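Local coordinates for Mgp-operon protein 3 (Mycoplasma pneumoniae, PDB 6RJ1) that probably acts in cytadherence as part of the adhesion complex with P1, its extracellular region being the likely binder of host-cell sugars, at residues 861-873 against 884-896. Sequence-based numbering, arbitrary orientation.
Sequences GLWFYTFDNGEKP and NRKGYAVITVSRT
Trp863, Tyr865 and Phe867 pair with Val893, Ile891 and Ala889 as the hydrogen-bonded positions of two neighbouring antiparallel strands, 862-868 and 888-896, in an antiparallel sheet that is probably a blade of the beta-propeller expected for an MgpC-family adhesin. Each pair is closed by two backbone hydrogen bonds; in the straightest, Tyr865 N reaches Ile891 O at 2.8 Å with an N-H...O angle of 179°. These six side chains share one face of the sheet, where Tyr865 CE1 lies 3.8 Å from Val893 CG2 and Phe867 CE2 touches Ile891 CD1. The rings of Trp863 and Phe867 present their edges to Val893 O and Ala889 O. At the Trp863 end, CH2 sits 3.5 Å above the guanidinium plane of Arg895, offset toward its rim, the two planes being 35° apart. Tyr856 OH, hydrogen-bonded to Arg895 NH1, helps to position that group, while Val802 and Leu804 of strand 799-805 pack on the three aromatic side chains. The other face carries Phe864 beside Thr892, whose OG1 is hydrogen-bonded to Asn920 ND2 and Gly961 O.

Past the strands, Asn869 extends the pairing beyond the last bridge with a straight hydrogen bond from ND2 to Lys886 O (2.9 Å); Lys886 O lies in the amide plane of Asn869, while ND2 stands above the carbonyl plane of Lys886. Just before it, Asp868 OD1 accepts from Gly870 N in an Asx turn that leads into the 3-10 segment 869-871. Lys872 is held twice: NZ donates to Asn884 O at 2.8 Å, and its carbonyl O is gripped side-on by Arg885. A bend at chi3 (77°) turns that guanidinium so that NE and NH2, at 2.9 and 2.8 Å, both point in its plane to the single atom Lys872 O.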
# COMPACT_ATOMS: atom_id res chain seq x y z
N GLY A 861 -24.96 -4.31 11.98
CA GLY A 861 -24.28 -4.41 10.69
C GLY A 861 -23.50 -3.16 10.32
O GLY A 861 -23.30 -2.89 9.14
N LEU A 862 -23.04 -2.41 11.35
CA LEU A 862 -22.32 -1.16 11.20
C LEU A 862 -20.88 -1.24 11.61
O LEU A 862 -20.55 -1.87 12.62
CB LEU A 862 -23.00 -0.02 11.98
CG LEU A 862 -24.49 0.20 11.75
CD1 LEU A 862 -25.07 1.09 12.82
CD2 LEU A 862 -24.78 0.74 10.37
N TRP A 863 -20.03 -0.58 10.84
CA TRP A 863 -18.60 -0.46 11.08
C TRP A 863 -18.37 0.90 11.75
O TRP A 863 -19.01 1.89 11.39
CB TRP A 863 -17.83 -0.51 9.76
CG TRP A 863 -17.77 -1.84 9.08
CD1 TRP A 863 -16.77 -2.77 9.17
CD2 TRP A 863 -18.67 -2.32 8.07
NE1 TRP A 863 -17.01 -3.81 8.31
CE2 TRP A 863 -18.17 -3.56 7.61
CE3 TRP A 863 -19.86 -1.82 7.50
CZ2 TRP A 863 -18.82 -4.32 6.63
CZ3 TRP A 863 -20.51 -2.58 6.53
CH2 TRP A 863 -19.98 -3.81 6.10
N PHE A 864 -17.44 0.94 12.73
CA PHE A 864 -17.07 2.16 13.43
C PHE A 864 -15.57 2.37 13.33
O PHE A 864 -14.80 1.51 13.76
CB PHE A 864 -17.56 2.15 14.88
CG PHE A 864 -19.07 2.11 15.02
CD1 PHE A 864 -19.82 3.26 14.85
CD2 PHE A 864 -19.72 0.92 15.31
CE1 PHE A 864 -21.22 3.23 14.97
CE2 PHE A 864 -21.12 0.89 15.43
CZ PHE A 864 -21.85 2.04 15.26
N TYR A 865 -15.16 3.48 12.71
CA TYR A 865 -13.76 3.86 12.49
C TYR A 865 -13.35 4.95 13.47
O TYR A 865 -13.87 6.07 13.38
CB TYR A 865 -13.54 4.32 11.05
CG TYR A 865 -13.52 3.20 10.04
CD1 TYR A 865 -14.70 2.61 9.59
CD2 TYR A 865 -12.32 2.72 9.52
CE1 TYR A 865 -14.69 1.55 8.68
CE2 TYR A 865 -12.29 1.68 8.60
CZ TYR A 865 -13.48 1.10 8.18
OH TYR A 865 -13.45 0.06 7.28
N THR A 866 -12.47 4.61 14.41
CA THR A 866 -11.98 5.54 15.42
C THR A 866 -10.66 6.15 14.98
O THR A 866 -9.73 5.44 14.61
CB THR A 866 -11.94 4.87 16.79
OG1 THR A 866 -13.23 4.30 17.07
CG2 THR A 866 -11.57 5.84 17.90
N PHE A 867 -10.61 7.48 15.00
CA PHE A 867 -9.43 8.26 14.62
C PHE A 867 -8.92 9.04 15.82
O PHE A 867 -9.68 9.78 16.44
CB PHE A 867 -9.80 9.22 13.48
CG PHE A 867 -10.06 8.50 12.18
CD1 PHE A 867 -9.03 8.24 11.29
CD2 PHE A 867 -11.35 8.07 11.85
CE1 PHE A 867 -9.26 7.56 10.10
CE2 PHE A 867 -11.58 7.39 10.65
CZ PHE A 867 -10.53 7.13 9.80
N ASP A 868 -7.64 8.87 16.14
CA ASP A 868 -6.99 9.50 17.28
C ASP A 868 -5.97 10.53 16.79
O ASP A 868 -5.02 10.16 16.11
CB ASP A 868 -6.29 8.40 18.10
CG ASP A 868 -5.88 8.73 19.52
OD1 ASP A 868 -5.59 9.92 19.80
OD2 ASP A 868 -5.82 7.79 20.36
N ASN A 869 -6.16 11.82 17.14
CA ASN A 869 -5.25 12.92 16.78
C ASN A 869 -3.83 12.79 17.37
O ASN A 869 -2.90 13.36 16.83
CB ASN A 869 -5.87 14.27 17.14
CG ASN A 869 -7.01 14.70 16.24
OD1 ASN A 869 -7.27 14.11 15.18
ND2 ASN A 869 -7.73 15.74 16.64
N GLY A 870 -3.70 12.00 18.45
CA GLY A 870 -2.43 11.72 19.11
C GLY A 870 -1.50 10.84 18.28
O GLY A 870 -0.30 10.75 18.57
N GLU A 871 -2.06 10.21 17.24
CA GLU A 871 -1.36 9.36 16.29
C GLU A 871 -0.60 10.18 15.23
O GLU A 871 0.10 9.60 14.42
CB GLU A 871 -2.32 8.33 15.66
CG GLU A 871 -2.00 6.88 16.00
CD GLU A 871 -2.25 6.44 17.43
OE1 GLU A 871 -3.40 6.60 17.92
OE2 GLU A 871 -1.31 5.91 18.06
N LYS A 872 -0.74 11.52 15.24
CA LYS A 872 -0.06 12.45 14.33
C LYS A 872 1.42 12.59 14.72
O LYS A 872 1.73 12.45 15.91
CB LYS A 872 -0.70 13.85 14.41
CG LYS A 872 -1.96 14.03 13.60
CD LYS A 872 -2.43 15.47 13.63
CE LYS A 872 -3.75 15.66 12.94
NZ LYS A 872 -4.86 15.89 13.90
N PRO A 873 2.36 12.93 13.80
CA PRO A 873 3.77 13.14 14.21
C PRO A 873 3.92 14.35 15.13
O PRO A 873 3.05 15.22 15.10
CB PRO A 873 4.51 13.37 12.88
CG PRO A 873 3.57 12.90 11.81
CD PRO A 873 2.20 13.15 12.34
N ASN A 884 -3.05 20.55 16.64
CA ASN A 884 -4.14 19.63 17.00
C ASN A 884 -3.72 18.15 17.01
O ASN A 884 -4.18 17.36 16.19
CB ASN A 884 -5.40 19.85 16.14
CG ASN A 884 -6.58 20.31 16.98
OD1 ASN A 884 -6.99 21.48 16.94
ND2 ASN A 884 -7.15 19.40 17.78
N ARG A 885 -2.88 17.79 18.00
CA ARG A 885 -2.45 16.42 18.25
C ARG A 885 -3.30 15.91 19.43
O ARG A 885 -3.01 14.88 20.05
CB ARG A 885 -0.95 16.37 18.60
CG ARG A 885 -0.02 16.58 17.43
CD ARG A 885 1.39 16.17 17.77
NE ARG A 885 1.55 14.71 17.74
CZ ARG A 885 1.65 13.94 18.81
NH1 ARG A 885 1.64 14.48 20.03
NH2 ARG A 885 1.78 12.63 18.69
N LYS A 886 -4.38 16.65 19.71
CA LYS A 886 -5.35 16.42 20.76
C LYS A 886 -6.71 16.23 20.12
O LYS A 886 -7.10 16.98 19.22
CB LYS A 886 -5.39 17.65 21.69
CG LYS A 886 -5.69 17.31 23.13
CD LYS A 886 -4.84 18.15 24.07
CE LYS A 886 -3.77 17.33 24.76
NZ LYS A 886 -2.81 16.71 23.81
N GLY A 887 -7.43 15.23 20.60
CA GLY A 887 -8.77 14.95 20.10
C GLY A 887 -8.92 13.61 19.43
O GLY A 887 -8.00 12.79 19.40
N TYR A 888 -10.12 13.39 18.89
CA TYR A 888 -10.53 12.16 18.22
C TYR A 888 -11.74 12.44 17.34
O TYR A 888 -12.43 13.45 17.53
CB TYR A 888 -10.87 11.07 19.27
CG TYR A 888 -11.89 11.49 20.31
CD1 TYR A 888 -11.49 12.09 21.50
CD2 TYR A 888 -13.25 11.29 20.10
CE1 TYR A 888 -12.42 12.50 22.45
CE2 TYR A 888 -14.19 11.70 21.05
CZ TYR A 888 -13.78 12.29 22.23
OH TYR A 888 -14.72 12.70 23.16
N ALA A 889 -12.04 11.53 16.42
CA ALA A 889 -13.19 11.59 15.53
C ALA A 889 -13.61 10.16 15.20
O ALA A 889 -12.77 9.25 15.20
CB ALA A 889 -12.84 12.34 14.25
N VAL A 890 -14.91 9.93 14.99
CA VAL A 890 -15.44 8.60 14.68
C VAL A 890 -16.33 8.63 13.43
O VAL A 890 -17.24 9.45 13.32
CB VAL A 890 -16.14 7.92 15.90
CG1 VAL A 890 -16.41 6.44 15.64
CG2 VAL A 890 -15.33 8.08 17.18
N ILE A 891 -16.05 7.71 12.48
CA ILE A 891 -16.82 7.55 11.25
C ILE A 891 -17.64 6.25 11.33
O ILE A 891 -17.14 5.23 11.78
CB ILE A 891 -15.92 7.62 9.99
CG1 ILE A 891 -15.56 9.09 9.66
CG2 ILE A 891 -16.55 6.91 8.77
CD1 ILE A 891 -14.45 9.32 8.62
N THR A 892 -18.90 6.31 10.90
CA THR A 892 -19.78 5.15 10.84
C THR A 892 -19.93 4.74 9.38
O THR A 892 -20.20 5.59 8.52
CB THR A 892 -21.13 5.45 11.51
OG1 THR A 892 -20.90 5.66 12.90
CG2 THR A 892 -22.14 4.32 11.35
N VAL A 893 -19.77 3.44 9.09
CA VAL A 893 -19.96 2.92 7.74
C VAL A 893 -21.19 2.00 7.73
O VAL A 893 -21.28 1.08 8.54
CB VAL A 893 -18.69 2.31 7.12
CG1 VAL A 893 -18.98 1.75 5.73
CG2 VAL A 893 -17.56 3.34 7.05
N SER A 894 -22.15 2.29 6.85
CA SER A 894 -23.39 1.52 6.73
C SER A 894 -23.57 0.98 5.32
O SER A 894 -23.04 1.56 4.37
CB SER A 894 -24.58 2.39 7.11
OG SER A 894 -24.55 3.66 6.46
N ARG A 895 -24.31 -0.12 5.17
CA ARG A 895 -24.61 -0.72 3.87
C ARG A 895 -25.70 0.07 3.15
O ARG A 895 -26.62 0.57 3.79
CB ARG A 895 -25.07 -2.17 4.05
CG ARG A 895 -23.98 -3.17 4.35
CD ARG A 895 -24.57 -4.55 4.51
NE ARG A 895 -23.54 -5.59 4.60
CZ ARG A 895 -22.93 -5.94 5.73
NH1 ARG A 895 -23.21 -5.34 6.87
NH2 ARG A 895 -22.01 -6.90 5.71
N THR A 896 -25.60 0.15 1.81
CA THR A 896 -26.59 0.81 0.94
C THR A 896 -26.81 -0.04 -0.31
O THR A 896 -25.90 -0.77 -0.72
CB THR A 896 -26.18 2.26 0.56
OG1 THR A 896 -24.92 2.27 -0.12
CG2 THR A 896 -26.15 3.23 1.74
O HOH W 1 -25.72 -2.05 7.50